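Local coordinates for protein aldolase (Escherichia coli, PDB 6VOP) that is a putative class II aldolase of the AraD-like clan, built around a central beta sheet and assembled from several copies of the chain, at residues 8-20 with 52-64. The protein carries 2 engineered substitutions. Numbering follows the deposited sequence.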
ATOM      1  N   GLU A   8       8.132 -31.479  -6.477  1.00 31.10           N
ATOM      2  CA  GLU A   8       7.087 -30.794  -7.234  1.00 35.05           C
ATOM      3  C   GLU A   8       6.054 -30.170  -6.306  1.00 34.75           C
ATOM      4  O   GLU A   8       5.529 -29.087  -6.588  1.00 37.05           O
ATOM      5  CB  GLU A   8       6.415 -31.765  -8.206  1.00 43.92           C
ATOM      6  CG  GLU A   8       5.430 -31.105  -9.167  1.00 45.96           C
ATOM      7  CD  GLU A   8       4.664 -32.110 -10.011  1.00 58.44           C
ATOM      8  OE1 GLU A   8       3.612 -32.601  -9.550  1.00 62.20           O
ATOM      9  OE2 GLU A   8       5.118 -32.412 -11.137  1.00 63.39           O
ATOM     10  N   GLN A   9       5.751 -30.839  -5.192  1.00 36.42           N
ATOM     11  CA  GLN A   9       4.786 -30.294  -4.245  1.00 34.76           C
ATOM     12  C   GLN A   9       5.301 -29.005  -3.617  1.00 38.85           C
ATOM     13  O   GLN A   9       4.545 -28.038  -3.462  1.00 41.14           O
ATOM     14  CB  GLN A   9       4.461 -31.333  -3.169  1.00 38.32           C
ATOM     15  CG  GLN A   9       3.540 -30.833  -2.065  1.00 52.34           C
ATOM     16  CD  GLN A   9       2.182 -30.386  -2.583  1.00 60.35           C
ATOM     17  OE1 GLN A   9       1.535 -29.513  -2.002  1.00 63.81           O
ATOM     18  NE2 GLN A   9       1.742 -30.993  -3.679  1.00 59.70           N
ATOM     19  N   SER A  10       6.587 -28.966  -3.264  1.00 35.64           N
ATOM     20  CA  SER A  10       7.156 -27.751  -2.696  1.00 39.05           C
ATOM     21  C   SER A  10       7.277 -26.646  -3.738  1.00 42.92           C
ATOM     22  O   SER A  10       7.215 -25.460  -3.393  1.00 56.46           O
ATOM     23  CB  SER A  10       8.516 -28.055  -2.071  1.00 37.55           C
ATOM     24  OG  SER A  10       8.361 -28.789  -0.868  1.00 46.04           O
ATOM     25  N   LEU A  11       7.442 -27.007  -5.012  1.00 32.45           N
ATOM     26  CA  LEU A  11       7.456 -25.999  -6.065  1.00 28.33           C
ATOM     27  C   LEU A  11       6.063 -25.423  -6.294  1.00 30.75           C
ATOM     28  O   LEU A  11       5.914 -24.219  -6.533  1.00 26.45           O
ATOM     29  CB  LEU A  11       8.015 -26.598  -7.353  1.00 25.16           C
ATOM     30  CG  LEU A  11       9.522 -26.849  -7.331  1.00 27.96           C
ATOM     31  CD1 LEU A  11       9.943 -27.775  -8.462  1.00 25.29           C
ATOM     32  CD2 LEU A  11      10.275 -25.533  -7.399  1.00 24.11           C
ATOM     33  N   ARG A  12       5.031 -26.268  -6.225  1.00 33.05           N
ATOM     34  CA  ARG A  12       3.663 -25.772  -6.330  1.00 34.51           C
ATOM     35  C   ARG A  12       3.329 -24.837  -5.175  1.00 37.76           C
ATOM     36  O   ARG A  12       2.691 -23.796  -5.373  1.00 27.40           O
ATOM     37  CB  ARG A  12       2.677 -26.939  -6.371  1.00 32.96           C
ATOM     38  CG  ARG A  12       2.727 -27.769  -7.639  1.00 30.22           C
ATOM     39  CD  ARG A  12       1.806 -28.975  -7.539  1.00 33.27           C
ATOM     40  NE  ARG A  12       1.843 -29.791  -8.750  1.00 36.75           N
ATOM     41  CZ  ARG A  12       0.936 -29.732  -9.718  1.00 45.28           C
ATOM     42  NH1 ARG A  12      -0.087 -28.892  -9.622  1.00 46.50           N
ATOM     43  NH2 ARG A  12       1.051 -30.511 -10.785  1.00 44.32           N
ATOM     44  N   GLU A  13       3.752 -25.194  -3.959  1.00 32.30           N
ATOM     45  CA  GLU A  13       3.493 -24.338  -2.804  1.00 31.64           C
ATOM     46  C   GLU A  13       4.274 -23.036  -2.897  1.00 33.38           C
ATOM     47  O   GLU A  13       3.766 -21.976  -2.513  1.00 37.40           O
ATOM     48  CB  GLU A  13       3.836 -25.076  -1.509  1.00 33.36           C
ATOM     49  CG  GLU A  13       2.801 -26.101  -1.081  1.00 46.85           C
ATOM     50  CD  GLU A  13       3.312 -27.021   0.012  1.00 66.72           C
ATOM     51  OE1 GLU A  13       2.600 -27.987   0.360  1.00 73.57           O
ATOM     52  OE2 GLU A  13       4.427 -26.778   0.523  1.00 73.26           O
ATOM     53  N   GLU A  14       5.512 -23.093  -3.399  1.00 29.20           N
ATOM     54  CA  GLU A  14       6.296 -21.871  -3.558  1.00 35.09           C
ATOM     55  C   GLU A  14       5.637 -20.926  -4.553  1.00 30.64           C
ATOM     56  O   GLU A  14       5.607 -19.707  -4.337  1.00 27.37           O
ATOM     57  CB  GLU A  14       7.722 -22.205  -4.000  1.00 38.61           C
ATOM     58  CG  GLU A  14       8.620 -20.980  -4.137  1.00 52.77           C
ATOM     59  CD  GLU A  14       9.904 -21.262  -4.897  1.00 60.57           C
ATOM     60  OE1 GLU A  14      10.818 -20.412  -4.858  1.00 61.13           O
ATOM     61  OE2 GLU A  14      10.002 -22.332  -5.536  1.00 66.82           O
ATOM     62  N   MET A  15       5.099 -21.468  -5.647  1.00 27.57           N
ATOM     63  CA  MET A  15       4.391 -20.636  -6.613  1.00 27.71           C
ATOM     64  C   MET A  15       3.129 -20.044  -6.004  1.00 31.30           C
ATOM     65  O   MET A  15       2.867 -18.845  -6.151  1.00 32.72           O
ATOM     66  CB  MET A  15       4.059 -21.454  -7.859  1.00 31.20           C
ATOM     67  CG  MET A  15       3.045 -20.805  -8.782  1.00 38.93           C
ATOM     68  SD  MET A  15       3.101 -21.524 -10.433  1.00 41.22           S
ATOM     69  CE  MET A  15       4.714 -20.959 -10.965  1.00 30.39           C
ATOM     70  N   THR A  16       2.341 -20.870  -5.311  1.00 32.21           N
ATOM     71  CA  THR A  16       1.174 -20.370  -4.594  1.00 26.67           C
ATOM     72  C   THR A  16       1.566 -19.298  -3.584  1.00 32.85           C
ATOM     73  O   THR A  16       0.907 -18.256  -3.485  1.00 32.70           O
ATOM     74  CB  THR A  16       0.460 -21.527  -3.892  1.00 33.61           C
ATOM     75  OG1 THR A  16       0.002 -22.470  -4.869  1.00 37.53           O
ATOM     76  CG2 THR A  16      -0.725 -21.023  -3.087  1.00 41.73           C
ATOM     77  N   ARG A  17       2.644 -19.536  -2.831  1.00 27.59           N
ATOM     78  CA  ARG A  17       3.068 -18.583  -1.809  1.00 34.73           C
ATOM     79  C   ARG A  17       3.524 -17.271  -2.436  1.00 38.35           C
ATOM     80  O   ARG A  17       3.118 -16.186  -2.002  1.00 43.72           O
ATOM     81  CB  ARG A  17       4.181 -19.198  -0.956  1.00 31.05           C
ATOM     82  CG  ARG A  17       4.572 -18.385   0.270  1.00 37.54           C
ATOM     83  CD  ARG A  17       5.944 -17.752   0.100  1.00 50.73           C
ATOM     84  NE  ARG A  17       6.984 -18.751  -0.124  1.00 58.28           N
ATOM     85  CZ  ARG A  17       8.249 -18.461  -0.410  1.00 63.84           C
ATOM     86  NH1 ARG A  17       8.634 -17.196  -0.513  1.00 66.74           N
ATOM     87  NH2 ARG A  17       9.129 -19.436  -0.599  1.00 61.28           N
ATOM     88  N   ILE A  18       4.366 -17.353  -3.469  1.00 31.86           N
ATOM     89  CA  ILE A  18       4.866 -16.149  -4.125  1.00 30.61           C
ATOM     90  C   ILE A  18       3.730 -15.397  -4.810  1.00 30.53           C
ATOM     91  O   ILE A  18       3.688 -14.159  -4.794  1.00 26.02           O
ATOM     92  CB  ILE A  18       5.991 -16.519  -5.112  1.00 34.48           C
ATOM     93  CG1 ILE A  18       7.272 -16.862  -4.349  1.00 30.86           C
ATOM     94  CG2 ILE A  18       6.245 -15.392  -6.101  1.00 22.38           C
ATOM     95  CD1 ILE A  18       8.482 -17.019  -5.236  1.00 29.60           C
ATOM     96  N   ALA A  19       2.786 -16.126  -5.410  1.00 27.09           N
ATOM     97  CA  ALA A  19       1.649 -15.477  -6.058  1.00 27.15           C
ATOM     98  C   ALA A  19       0.824 -14.685  -5.052  1.00 29.67           C
ATOM     99  O   ALA A  19       0.435 -13.541  -5.314  1.00 30.87           O
ATOM    100  CB  ALA A  19       0.781 -16.515  -6.766  1.00 30.60           C
ATOM    101  N   SER A  20       0.550 -15.285  -3.891  1.00 34.51           N
ATOM    102  CA  SER A  20      -0.219 -14.590  -2.865  1.00 38.89           C
ATOM    103  C   SER A  20       0.504 -13.331  -2.400  1.00 33.56           C
ATOM    104  O   SER A  20      -0.124 -12.291  -2.173  1.00 28.26           O
ATOM    105  CB  SER A  20      -0.482 -15.533  -1.692  1.00 33.11           C
ATOM    106  OG  SER A  20      -1.031 -14.839  -0.589  1.00 51.69           O
ATOM    107  N   CYS A  52      -7.392 -16.117  -9.669  1.00 67.22           N
ATOM    108  CA  CYS A  52      -6.927 -15.015  -8.839  1.00 61.30           C
ATOM    109  C   CYS A  52      -5.637 -15.429  -8.139  1.00 49.71           C
ATOM    110  O   CYS A  52      -5.610 -16.432  -7.419  1.00 37.68           O
ATOM    111  CB  CYS A  52      -8.000 -14.626  -7.824  1.00 62.67           C
ATOM    112  SG  CYS A  52      -7.455 -13.459  -6.560  1.00 64.20           S
ATOM    113  N   LEU A  53      -4.571 -14.653  -8.348  1.00 40.25           N
ATOM    114  CA  LEU A  53      -3.262 -15.020  -7.819  1.00 34.47           C
ATOM    115  C   LEU A  53      -3.233 -15.065  -6.294  1.00 37.98           C
ATOM    116  O   LEU A  53      -2.334 -15.694  -5.722  1.00 38.07           O
ATOM    117  CB  LEU A  53      -2.202 -14.046  -8.336  1.00 33.78           C
ATOM    118  CG  LEU A  53      -1.834 -14.180  -9.815  1.00 35.49           C
ATOM    119  CD1 LEU A  53      -0.652 -13.286 -10.157  1.00 31.01           C
ATOM    120  CD2 LEU A  53      -1.531 -15.630 -10.167  1.00 33.39           C
ATOM    121  N   GLY A  54      -4.195 -14.429  -5.624  1.00 36.40           N
ATOM    122  CA  GLY A  54      -4.210 -14.408  -4.173  1.00 37.46           C
ATOM    123  C   GLY A  54      -4.802 -15.632  -3.505  1.00 58.40           C
ATOM    124  O   GLY A  54      -4.656 -15.783  -2.288  1.00 53.65           O
ATOM    125  N   ASN A  55      -5.460 -16.508  -4.264  1.00 50.37           N
ATOM    126  CA  ASN A  55      -6.091 -17.702  -3.712  1.00 53.79           C
ATOM    127  C   ASN A  55      -5.932 -18.864  -4.695  1.00 49.94           C
ATOM    128  O   ASN A  55      -6.894 -19.438  -5.196  1.00 50.30           O
ATOM    129  CB  ASN A  55      -7.562 -17.439  -3.390  1.00 60.42           C
ATOM    130  CG  ASN A  55      -8.200 -18.574  -2.615  1.00 71.28           C
ATOM    131  OD1 ASN A  55      -7.508 -19.381  -1.992  1.00 72.43           O
ATOM    132  ND2 ASN A  55      -9.526 -18.644  -2.648  1.00 80.34           N
ATOM    133  N   LEU A  56      -4.683 -19.224  -4.977  1.00 47.05           N
ATOM    134  CA  LEU A  56      -4.398 -20.312  -5.902  1.00 36.13           C
ATOM    135  C   LEU A  56      -4.476 -21.660  -5.195  1.00 40.30           C
ATOM    136  O   LEU A  56      -4.098 -21.791  -4.027  1.00 36.32           O
ATOM    137  CB  LEU A  56      -3.011 -20.138  -6.520  1.00 31.21           C
ATOM    138  CG  LEU A  56      -2.818 -18.992  -7.512  1.00 39.55           C
ATOM    139  CD1 LEU A  56      -1.432 -19.061  -8.137  1.00 35.93           C
ATOM    140  CD2 LEU A  56      -3.898 -19.020  -8.578  1.00 31.86           C
ATOM    141  N   ASP A  57      -4.976 -22.666  -5.915  1.00 43.96           N
ATOM    142  CA  ASP A  57      -4.935 -24.044  -5.441  1.00 47.50           C
ATOM    143  C   ASP A  57      -3.667 -24.709  -5.958  1.00 38.70           C
ATOM    144  O   ASP A  57      -3.499 -24.826  -7.179  1.00 39.10           O
ATOM    145  CB  ASP A  57      -6.161 -24.811  -5.913  1.00 57.88           C
ATOM    146  CG  ASP A  57      -6.371 -26.116  -5.158  1.00 66.69           C
ATOM    147  OD1 ASP A  57      -5.389 -26.660  -4.610  1.00 67.52           O
ATOM    148  OD2 ASP A  57      -7.521 -26.604  -5.121  1.00 67.27           O
ATOM    149  N   PRO A  58      -2.755 -25.146  -5.085  1.00 34.10           N
ATOM    150  CA  PRO A  58      -1.484 -25.708  -5.583  1.00 35.62           C
ATOM    151  C   PRO A  58      -1.653 -26.953  -6.440  1.00 40.15           C
ATOM    152  O   PRO A  58      -0.951 -27.104  -7.447  1.00 36.33           O
ATOM    153  CB  PRO A  58      -0.703 -25.994  -4.289  1.00 35.45           C
ATOM    154  CG  PRO A  58      -1.332 -25.089  -3.251  1.00 39.45           C
ATOM    155  CD  PRO A  58      -2.781 -25.026  -3.617  1.00 36.29           C
ATOM    156  N   GLN A  59      -2.579 -27.844  -6.072  1.00 38.17           N
ATOM    157  CA  GLN A  59      -2.823 -29.084  -6.803  1.00 38.58           C
ATOM    158  C   GLN A  59      -3.636 -28.873  -8.074  1.00 37.56           C
ATOM    159  O   GLN A  59      -3.927 -29.852  -8.771  1.00 34.98           O
ATOM    160  CB  GLN A  59      -3.525 -30.105  -5.902  1.00 49.70           C
ATOM    161  CG  GLN A  59      -2.583 -30.976  -5.089  1.00 72.44           C
ATOM    162  CD  GLN A  59      -2.125 -30.288  -3.827  1.00 90.37           C
ATOM    163  OE1 GLN A  59      -0.944 -30.317  -3.489  1.00 93.41           O
ATOM    164  NE2 GLN A  59      -3.065 -29.701  -3.098  1.00 94.40           N
ATOM    165  N   ARG A  60      -4.015 -27.634  -8.389  1.00 33.74           N
ATOM    166  CA  ARG A  60      -4.694 -27.324  -9.638  1.00 37.45           C
ATOM    167  C   ARG A  60      -3.838 -26.475 -10.565  1.00 40.60           C
ATOM    168  O   ARG A  60      -4.321 -26.057 -11.623  1.00 37.85           O
ATOM    169  CB  ARG A  60      -6.027 -26.626  -9.358  1.00 35.98           C
ATOM    170  CG  ARG A  60      -7.149 -27.571  -8.952  1.00 39.30           C
ATOM    171  CD  ARG A  60      -7.756 -28.273 -10.164  1.00 39.83           C
ATOM    172  NE  ARG A  60      -7.037 -29.497 -10.515  1.00 38.49           N
ATOM    173  CZ  ARG A  60      -7.263 -30.223 -11.609  1.00 59.57           C
ATOM    174  NH1 ARG A  60      -8.197 -29.855 -12.476  1.00 56.61           N
ATOM    175  NH2 ARG A  60      -6.556 -31.323 -11.837  1.00 55.92           N
ATOM    176  N   LEU A  61      -2.584 -26.213 -10.192  1.00 38.20           N
ATOM    177  CA  LEU A  61      -1.671 -25.488 -11.060  1.00 27.33           C
ATOM    178  C   LEU A  61      -1.446 -26.268 -12.350  1.00 34.49           C
ATOM    179  O   LEU A  61      -1.369 -27.499 -12.346  1.00 33.60           O
ATOM    180  CB  LEU A  61      -0.341 -25.248 -10.346  1.00 39.75           C
ATOM    181  CG  LEU A  61      -0.334 -24.181  -9.248  1.00 34.81           C
ATOM    182  CD1 LEU A  61       0.969 -24.209  -8.464  1.00 25.83           C
ATOM    183  CD2 LEU A  61      -0.567 -22.806  -9.856  1.00 36.69           C
ATOM    184  N   SER A  62      -1.343 -25.541 -13.458  1.00 35.70           N
ATOM    185  CA  SER A  62      -1.204 -26.178 -14.759  1.00 27.35           C
ATOM    186  C   SER A  62       0.176 -26.809 -14.915  1.00 32.63           C
ATOM    187  O   SER A  62       1.155 -26.392 -14.291  1.00 36.14           O
ATOM    188  CB  SER A  62      -1.439 -25.165 -15.878  1.00 26.91           C
ATOM    189  OG  SER A  62      -2.659 -24.471 -15.684  1.00 29.97           O
ATOM    190  N   LYS A  63       0.239 -27.833 -15.765  1.00 37.49           N
ATOM    191  CA  LYS A  63       1.477 -28.539 -16.081  1.00 32.96           C
ATOM    192  C   LYS A  63       1.546 -28.673 -17.596  1.00 32.49           C
ATOM    193  O   LYS A  63       0.697 -29.336 -18.202  1.00 27.65           O
ATOM    194  CB  LYS A  63       1.521 -29.906 -15.395  1.00 27.12           C
ATOM    195  CG  LYS A  63       2.893 -30.556 -15.340  1.00 27.85           C
ATOM    196  CD  LYS A  63       2.877 -31.771 -14.423  1.00 40.99           C
ATOM    197  CE  LYS A  63       4.159 -32.580 -14.538  1.00 48.70           C
ATOM    198  NZ  LYS A  63       4.040 -33.907 -13.865  1.00 50.48           N
ATOM    199  N   VAL A  64       2.539 -28.032 -18.210  1.00 27.15           N
ATOM    200  CA  VAL A  64       2.668 -27.978 -19.662  1.00 38.03           C
ATOM    201  C   VAL A  64       4.051 -28.480 -20.052  1.00 37.45           C
ATOM    202  O   VAL A  64       5.052 -28.132 -19.415  1.00 40.13           O
ATOM    203  CB  VAL A  64       2.435 -26.549 -20.203  1.00 28.59           C
ATOM    204  CG1 VAL A  64       2.480 -26.538 -21.722  1.00 30.45           C
ATOM    205  CG2 VAL A  64       1.107 -25.998 -19.704  1.00 33.25           C
TER
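R12 reaches from the N-terminal helix of this class II aldolase/adducin fold into the connection that leads to strand 62-64, and it illustrates how one arginine can tie a helix to a 3-10 turn and the residue that follows it. Its CB lies 3.8 Å from L61 CD1, while CB of P58 is a little farther off. CG and CD then run alongside the carbonyl of P58, the chain being extended as far as NE (chi2 175°). NE makes a salt bridge, with a weak hydrogen bond, to OE1 of E8 one helical turn back, 3.4 Å away. At the tip, NH1 gives a nearly straight bond of 2.9 Å to P58 O, which lies in the guanidinium plane, and a weak second one to L61 O. NH1 thus serves two backbone carbonyls, P58 O firmly and L61 O only weakly. E8 extends the network, its OE2 weakly bridging K63 NZ at 3.3 Å.

Farther along the helix, M15 SD rests against L61 CD2, and A19 CB meets L56 CD1 at 3.6 Å; L35 and L37 of strand 33-38 also touch M15. Near the helix start, NE2 of Q9 donates a somewhat bent hydrogen bond, 2.8 Å, to OE1 of Q59, the two amides being nearly coplanar.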